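Local structure of D-mandelate dehydrogenase (Rhodotorula graminis, 2W2K) at residues 164-170 and 222-228. The protein probably interconverts D-mandelate and its 2-oxo acid, using a nicotinamide cofactor as hydride carrier. Sequence-based numbering, arbitrary orientation.
Sequences HVLGAVG and DCVSVSV
D222 meets V165 through two groups at once: its carboxylate OD2 takes the V165 N-H through the anti lone pair (2.9 Å, N-H...O 176°), while its own backbone N donates a hydrogen bond to V165 O. That carbonyl also accepts from C223 N, so two donors grip one oxygen where the strands begin to pair. The carboxylate gets there with CG anti to the carbonyl carbon and beside the backbone N of D222 (chi1 -64°), and it stands at the edge of the H164 ring, D222 CG in the ring plane and 3.8 Å from H164 CD2, the two planes 88° apart. Cutting D222 back to an alanine is likely to leave V165 N without its acceptor and the H164 ring edge without its neighbour.

Beyond this start, G167 N to C223 O, S225 N to G167 O, V169 N to S225 O and S227 N to V169 O alternate between the two segments, the last reaching S227 just beyond strand 223-226, the parallel pattern, with N...O separations of 2.9 to 3.1 Å. Side chains fill in on both faces. V169 CG2 rests on V224 CG1 at 3.9 Å on one; on the other, L166 CD1 lies 4.1 Å from S225 CB, and S225 OG is hydrogen-bonded to Q175 OE1 of helix 173-185, which packs there. Past the strands, V228 CG1 lies 3.8 Å from G170 CA; a CB on G170 would clash with V228 CG1 and S227 O.

Strands 165-169 and 223-226 are neighbours at the centre of a seven-stranded parallel sheet of order 3-2-1-4-5-6-7, the Rossmann arrangement, and their C-terminal ends lead into the NAD(+) site, to which V228 belongs.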
# COMPACT_ATOMS: atom_id res chain seq x y z
N HIS B 164 4.31 7.41 -14.04
CA HIS B 164 5.69 6.90 -14.02
C HIS B 164 5.74 5.47 -14.55
O HIS B 164 4.71 4.79 -14.61
CB HIS B 164 6.30 6.96 -12.61
CG HIS B 164 6.49 8.36 -12.08
ND1 HIS B 164 5.50 9.03 -11.39
CD2 HIS B 164 7.56 9.19 -12.11
CE1 HIS B 164 5.94 10.23 -11.04
NE2 HIS B 164 7.18 10.35 -11.48
N VAL B 165 6.94 5.00 -14.90
CA VAL B 165 7.11 3.67 -15.53
C VAL B 165 7.43 2.59 -14.49
O VAL B 165 8.40 2.71 -13.72
CB VAL B 165 8.24 3.72 -16.60
CG1 VAL B 165 8.58 2.28 -17.17
CG2 VAL B 165 7.89 4.70 -17.73
N LEU B 166 6.62 1.54 -14.46
CA LEU B 166 6.95 0.28 -13.78
C LEU B 166 7.74 -0.63 -14.73
O LEU B 166 7.25 -0.97 -15.82
CB LEU B 166 5.67 -0.44 -13.32
CG LEU B 166 5.82 -1.73 -12.50
CD1 LEU B 166 6.46 -1.37 -11.13
CD2 LEU B 166 4.47 -2.45 -12.34
N GLY B 167 8.96 -1.01 -14.34
CA GLY B 167 9.73 -1.98 -15.14
C GLY B 167 9.66 -3.39 -14.56
O GLY B 167 10.26 -3.68 -13.49
N ALA B 168 8.94 -4.28 -15.25
CA ALA B 168 8.75 -5.65 -14.79
C ALA B 168 9.89 -6.55 -15.26
O ALA B 168 10.13 -6.66 -16.47
CB ALA B 168 7.43 -6.19 -15.29
N VAL B 169 10.58 -7.18 -14.31
CA VAL B 169 11.56 -8.23 -14.60
C VAL B 169 10.81 -9.55 -14.38
O VAL B 169 10.57 -9.95 -13.22
CB VAL B 169 12.80 -8.12 -13.66
CG1 VAL B 169 13.77 -9.37 -13.84
CG2 VAL B 169 13.53 -6.81 -13.92
N GLY B 170 10.41 -10.18 -15.49
CA GLY B 170 9.47 -11.32 -15.47
C GLY B 170 8.04 -10.85 -15.66
O GLY B 170 7.66 -9.82 -15.11
N ASP B 222 11.14 3.89 -13.62
CA ASP B 222 11.11 4.72 -12.40
C ASP B 222 11.07 3.83 -11.14
O ASP B 222 11.68 4.18 -10.11
CB ASP B 222 9.92 5.70 -12.43
CG ASP B 222 10.04 6.73 -13.57
OD1 ASP B 222 11.01 7.53 -13.55
OD2 ASP B 222 9.17 6.74 -14.47
N CYS B 223 10.38 2.70 -11.23
CA CYS B 223 10.45 1.64 -10.20
C CYS B 223 10.54 0.26 -10.88
O CYS B 223 9.70 -0.07 -11.74
CB CYS B 223 9.21 1.69 -9.29
SG CYS B 223 9.24 0.55 -7.83
N VAL B 224 11.54 -0.54 -10.50
CA VAL B 224 11.66 -1.94 -10.99
C VAL B 224 10.93 -2.93 -10.05
O VAL B 224 11.04 -2.80 -8.82
CB VAL B 224 13.17 -2.34 -11.16
CG1 VAL B 224 13.35 -3.85 -11.42
CG2 VAL B 224 13.83 -1.52 -12.30
N SER B 225 10.18 -3.89 -10.62
CA SER B 225 9.54 -4.97 -9.82
C SER B 225 10.13 -6.33 -10.21
O SER B 225 9.97 -6.78 -11.37
CB SER B 225 8.01 -5.01 -10.01
OG SER B 225 7.40 -6.13 -9.35
N VAL B 226 10.81 -6.97 -9.25
CA VAL B 226 11.44 -8.32 -9.47
C VAL B 226 10.45 -9.45 -9.14
O VAL B 226 10.06 -9.62 -7.98
CB VAL B 226 12.79 -8.47 -8.66
CG1 VAL B 226 13.48 -9.84 -8.95
CG2 VAL B 226 13.77 -7.29 -8.95
N SER B 227 10.09 -10.26 -10.14
CA SER B 227 9.20 -11.44 -9.96
C SER B 227 9.53 -12.53 -11.00
O SER B 227 8.89 -12.60 -12.07
CB SER B 227 7.71 -11.02 -10.06
OG SER B 227 6.84 -12.10 -9.70
N VAL B 228 10.51 -13.38 -10.67
CA VAL B 228 10.98 -14.47 -11.53
C VAL B 228 11.26 -15.71 -10.65
O VAL B 228 11.51 -15.56 -9.44
CB VAL B 228 12.31 -14.12 -12.30
CG1 VAL B 228 12.08 -13.10 -13.41
CG2 VAL B 228 13.42 -13.66 -11.34